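MRNA-capping enzyme subunit alpha (Saccharomyces cerevisiae, PDB 3KYH) transfers GMP from GTP to the diphosphate end of nascent mRNA through a covalent enzyme-GMP intermediate, the second step of cap formation. Local coordinates at residues C70-G75 / L225-I230; E134-T139 / E147-M152. All coordinates share one frame; numbering follows the deposited sequence.

Contact 1 (C70-G75 / L225-I230); sequences CEKTDG and LSDGLI
Cys70 and Ile230 form an antiparallel hydrogen-bonded pair where two signature motifs of the covalent nucleotidyltransferase fold meet: KTDG, with the GMP-accepting lysine Lys72, and DGLI, which begins at Asp227. Ile230 N bonds to Cys70 O at 2.9 Å; the return bond from Cys70 N to Ile230 O is weak. The closely packed part lies here. SG of Cys70 sits between the backbone N and the carbonyl carbon (chi1 51°) and meets CG2 of Ile230 on one face of the sheet. At the neighbouring pair, Glu71 and Leu229 send their side chains apart: Leu229 goes to Leu212, Val215 and Leu219 of helix 212-219, while the buried Glu71 carboxylate gives OE2 to His224 and turns OE1 toward Ser226 CB, 3.4 Å away.

A beta bulge then shifts the register by one residue. Lys72 N bonds to Gly228 O at 2.9 Å. At Gly228 the chain turns a corner with backbone angles at which a CB would run into the carbonyl O of Asp227. Thr73 pairs with Ser226, and Asp74 N closes the run on Leu225 O at 2.8 Å.

The more open side carries Lys72, Asp74, Leu225 and Asp227. With CG anti to the backbone N (chi1 179°), the Lys72 chain starts out straight and bends near its end, crossing the Asp227 carboxylate; its CG and CD lie beside OD1 of Asp227. NZ of Lys72 stays 4.1 Å from Asp227 OD1, beyond a salt bridge. Beyond it the carboxylates of Asp74 and Asp227 stand with planes 80° apart, and OD2 of Asp74 lies 3.2 Å from OD2 of Asp227, which also nears Glu255.

Contact 2 (E134-T139 / E147-M152); sequences ELVIQT and ELRYLM
Leu135 packs against Leu148 and Tyr150 across the beta hairpin of strands 129-139 and 146-152. Leu135 CB lies 4.2 Å from Tyr150 CD1 and also faces the carbonyl O of Arg149. CG of Leu135 stands anti to the backbone N (chi1 -168°), against the same carbonyl O and 3.7 Å from Leu148 CD1. At the tip, CD1 of Leu135 meets CD1 of Leu148 at 3.3 Å. It also lies on Arg149 O, touches CB of Tyr150, and stands at the edge of that ring, near its plane, while CD2 touches Leu148 CD1 as well. The two leucines cross at about a right angle. An alanine at Leu135 would probably open a gap beside Leu148 CD1 and the ring edge of Tyr150, leaving the Leu148 side chain freer to turn.

On the other face, Val136 CG2 packs on Leu151 CD1 at 3.5 Å, and Gln138 CG reaches the edge of the Arg149 guanidinium. Glu134 N bonds to Leu151 O at 2.8 Å, whereas the bonds between Gln138 and Glu147 are weak. Pairing is thus firmer at the Glu134 end, and contacts between the side chains are mainly apolar, Tyr150 OH being held by Val78 O elsewhere.

In the fold
Both contacts are antiparallel pairings within the catalytic domain, and contact 2 is nested in the chain loop that contact 1 closes. They share no strand: 67-73 and 229-233 belong to one sheet, 129-139 and 146-152 to another. Both are partly buried, contact 1 centred about 7 Å and contact 2 about 15 Å from the centre of the chain. They touch where Glu134 OE2 takes a probable hydrogen bond from Gly75 N and Val136 CG1 packs on Thr73 CB. Contact 1 brings the nucleotide-accepting lysine and two aspartate carboxylates to its open side, whereas contact 2 combines leucine and valine packing with an exposed hairpin end at Ile137 and Glu147. The Glu134 side chain comes within about 6 Å of that of Lys72.

Contact 1 (C70-G75 / L225-I230)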
# COMPACT_ATOMS: atom_id res chain seq x y z
N CYS C 70 14.70 32.72 -48.98
CA CYS C 70 15.87 32.86 -48.13
C CYS C 70 16.17 31.44 -47.68
O CYS C 70 15.32 30.55 -47.86
CB CYS C 70 15.56 33.76 -46.93
SG CYS C 70 14.06 33.31 -46.01
N GLU C 71 17.41 31.21 -47.22
CA GLU C 71 17.84 30.00 -46.49
C GLU C 71 17.03 29.66 -45.21
O GLU C 71 16.56 30.57 -44.54
CB GLU C 71 19.30 30.18 -46.10
CG GLU C 71 19.62 31.54 -45.44
CD GLU C 71 19.62 31.50 -43.90
OE1 GLU C 71 19.18 30.50 -43.28
OE2 GLU C 71 20.08 32.49 -43.30
N LYS C 72 16.87 28.38 -44.88
CA LYS C 72 16.23 27.97 -43.60
C LYS C 72 17.23 28.06 -42.42
O LYS C 72 18.03 27.11 -42.23
CB LYS C 72 15.60 26.55 -43.68
CG LYS C 72 14.96 26.08 -42.37
CD LYS C 72 14.35 24.64 -42.34
CE LYS C 72 14.54 23.93 -40.94
NZ LYS C 72 13.46 23.01 -40.51
N THR C 73 17.20 29.16 -41.66
CA THR C 73 18.02 29.28 -40.44
C THR C 73 17.68 28.19 -39.43
O THR C 73 16.50 27.96 -39.15
CB THR C 73 17.84 30.62 -39.73
OG1 THR C 73 16.45 30.99 -39.72
CG2 THR C 73 18.63 31.72 -40.42
N ASP C 74 18.71 27.52 -38.90
CA ASP C 74 18.53 26.44 -37.92
C ASP C 74 18.77 26.90 -36.47
O ASP C 74 19.70 26.45 -35.76
CB ASP C 74 19.35 25.19 -38.28
CG ASP C 74 18.97 23.95 -37.45
OD1 ASP C 74 19.31 23.89 -36.24
OD2 ASP C 74 18.36 23.01 -38.01
N GLY C 75 17.91 27.82 -36.04
CA GLY C 75 17.93 28.28 -34.66
C GLY C 75 16.78 27.69 -33.86
O GLY C 75 16.33 26.55 -34.10
N LEU C 225 23.40 28.76 -39.21
CA LEU C 225 23.15 27.44 -39.76
C LEU C 225 21.97 27.46 -40.70
O LEU C 225 21.00 28.16 -40.43
CB LEU C 225 22.83 26.44 -38.65
CG LEU C 225 23.75 26.26 -37.45
CD1 LEU C 225 23.05 27.00 -36.31
CD2 LEU C 225 23.87 24.76 -37.16
N SER C 226 22.03 26.64 -41.75
CA SER C 226 20.95 26.58 -42.74
C SER C 226 20.70 25.22 -43.41
O SER C 226 21.37 24.88 -44.41
CB SER C 226 21.07 27.74 -43.74
OG SER C 226 22.42 27.98 -44.12
N ASP C 227 19.71 24.49 -42.89
CA ASP C 227 19.35 23.15 -43.39
C ASP C 227 18.21 23.07 -44.43
O ASP C 227 17.20 22.34 -44.28
CB ASP C 227 19.24 22.14 -42.24
CG ASP C 227 18.01 22.34 -41.37
OD1 ASP C 227 17.41 23.44 -41.39
OD2 ASP C 227 17.66 21.38 -40.62
N GLY C 228 18.43 23.84 -45.50
CA GLY C 228 17.58 23.89 -46.69
C GLY C 228 17.29 25.31 -47.11
O GLY C 228 17.89 26.25 -46.59
N LEU C 229 16.37 25.45 -48.06
CA LEU C 229 15.77 26.72 -48.49
C LEU C 229 14.32 26.78 -48.02
O LEU C 229 13.65 25.75 -47.84
CB LEU C 229 15.77 26.82 -50.02
CG LEU C 229 16.61 27.83 -50.80
CD1 LEU C 229 18.12 27.62 -50.72
CD2 LEU C 229 16.16 27.78 -52.28
N ILE C 230 13.85 28.01 -47.81
CA ILE C 230 12.46 28.30 -47.46
C ILE C 230 11.91 29.26 -48.52
O ILE C 230 12.66 30.11 -49.05
CB ILE C 230 12.40 28.83 -46.02
CG1 ILE C 230 11.22 28.24 -45.21
CG2 ILE C 230 12.62 30.35 -45.95
CD1 ILE C 230 9.84 28.80 -45.48

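Contact 2 (E134-T139 / E147-M152)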
# COMPACT_ATOMS: atom_id res chain seq x y z
N GLU C 134 13.71 33.86 -35.95
CA GLU C 134 14.69 32.80 -35.68
C GLU C 134 15.93 33.17 -34.87
O GLU C 134 16.82 33.89 -35.34
CB GLU C 134 15.09 32.06 -36.97
CG GLU C 134 14.39 30.70 -37.11
CD GLU C 134 15.00 29.64 -36.23
OE1 GLU C 134 15.46 29.98 -35.12
OE2 GLU C 134 15.06 28.47 -36.64
N LEU C 135 16.00 32.67 -33.65
CA LEU C 135 17.12 32.99 -32.77
C LEU C 135 18.39 32.14 -33.02
O LEU C 135 18.61 31.12 -32.35
CB LEU C 135 16.70 32.96 -31.28
CG LEU C 135 17.69 33.55 -30.25
CD1 LEU C 135 17.60 35.04 -30.29
CD2 LEU C 135 17.47 33.10 -28.81
N VAL C 136 19.23 32.59 -33.96
CA VAL C 136 20.54 31.96 -34.24
C VAL C 136 21.67 32.36 -33.25
O VAL C 136 21.44 33.14 -32.32
CB VAL C 136 21.04 32.30 -35.69
CG1 VAL C 136 20.02 31.91 -36.75
CG2 VAL C 136 21.43 33.78 -35.82
N ILE C 137 22.88 31.83 -33.48
CA ILE C 137 24.13 32.36 -32.89
C ILE C 137 24.89 32.91 -34.08
O ILE C 137 24.55 32.59 -35.22
CB ILE C 137 24.99 31.29 -32.20
CG1 ILE C 137 24.15 30.07 -31.80
CG2 ILE C 137 25.70 31.87 -30.97
CD1 ILE C 137 23.65 29.29 -33.03
N GLN C 138 25.86 33.78 -33.86
CA GLN C 138 26.46 34.53 -34.96
C GLN C 138 27.92 34.78 -34.83
O GLN C 138 28.32 35.46 -33.89
CB GLN C 138 25.79 35.89 -35.12
CG GLN C 138 24.54 35.82 -35.96
CD GLN C 138 24.82 35.49 -37.41
OE1 GLN C 138 25.24 34.37 -37.76
NE2 GLN C 138 24.56 36.46 -38.27
N THR C 139 28.68 34.24 -35.77
CA THR C 139 30.12 34.45 -35.83
C THR C 139 30.41 35.67 -36.64
O THR C 139 29.83 35.87 -37.71
CB THR C 139 30.84 33.23 -36.46
OG1 THR C 139 31.13 32.27 -35.44
CG2 THR C 139 32.15 33.59 -37.12
N GLU C 147 27.91 35.55 -30.99
CA GLU C 147 26.91 36.40 -30.32
C GLU C 147 25.50 35.84 -30.55
O GLU C 147 25.20 35.34 -31.65
CB GLU C 147 26.88 37.81 -30.95
CG GLU C 147 27.89 38.85 -30.51
CD GLU C 147 27.64 40.22 -31.18
OE1 GLU C 147 27.72 40.28 -32.44
OE2 GLU C 147 27.36 41.22 -30.44
N LEU C 148 24.63 36.01 -29.55
CA LEU C 148 23.23 35.62 -29.63
C LEU C 148 22.52 36.66 -30.53
O LEU C 148 22.84 37.87 -30.45
CB LEU C 148 22.67 35.60 -28.20
CG LEU C 148 21.46 34.82 -27.64
CD1 LEU C 148 20.22 35.34 -28.31
CD2 LEU C 148 21.47 33.30 -27.71
N ARG C 149 21.64 36.16 -31.41
CA ARG C 149 20.94 36.97 -32.43
C ARG C 149 19.57 36.44 -32.82
O ARG C 149 19.42 35.22 -33.00
CB ARG C 149 21.75 37.10 -33.75
CG ARG C 149 20.86 37.72 -34.89
CD ARG C 149 21.53 37.88 -36.23
NE ARG C 149 22.75 38.69 -36.19
CZ ARG C 149 22.79 39.98 -35.91
NH1 ARG C 149 21.70 40.66 -35.57
NH2 ARG C 149 23.97 40.59 -35.92
N TYR C 150 18.66 37.40 -33.07
CA TYR C 150 17.25 37.20 -33.46
C TYR C 150 16.90 37.88 -34.80
O TYR C 150 17.01 39.11 -34.93
CB TYR C 150 16.31 37.70 -32.35
CG TYR C 150 14.83 37.45 -32.59
CD1 TYR C 150 14.27 36.24 -32.22
CD2 TYR C 150 14.00 38.44 -33.12
CE1 TYR C 150 12.94 35.96 -32.44
CE2 TYR C 150 12.64 38.19 -33.33
CZ TYR C 150 12.12 36.94 -32.99
OH TYR C 150 10.79 36.63 -33.20
N LEU C 151 16.43 37.06 -35.75
CA LEU C 151 16.14 37.46 -37.15
C LEU C 151 14.66 37.35 -37.54
O LEU C 151 13.99 36.39 -37.14
CB LEU C 151 16.93 36.55 -38.07
CG LEU C 151 18.42 36.76 -37.99
CD1 LEU C 151 19.04 35.39 -37.84
CD2 LEU C 151 18.95 37.55 -39.16
N MET C 152 14.17 38.27 -38.38
CA MET C 152 12.72 38.35 -38.59
C MET C 152 12.32 38.25 -40.06
O MET C 152 12.87 38.96 -40.92
CB MET C 152 12.17 39.68 -38.05
CG MET C 152 12.40 39.96 -36.58
SD MET C 152 12.79 41.70 -36.30
CE MET C 152 11.61 42.52 -37.36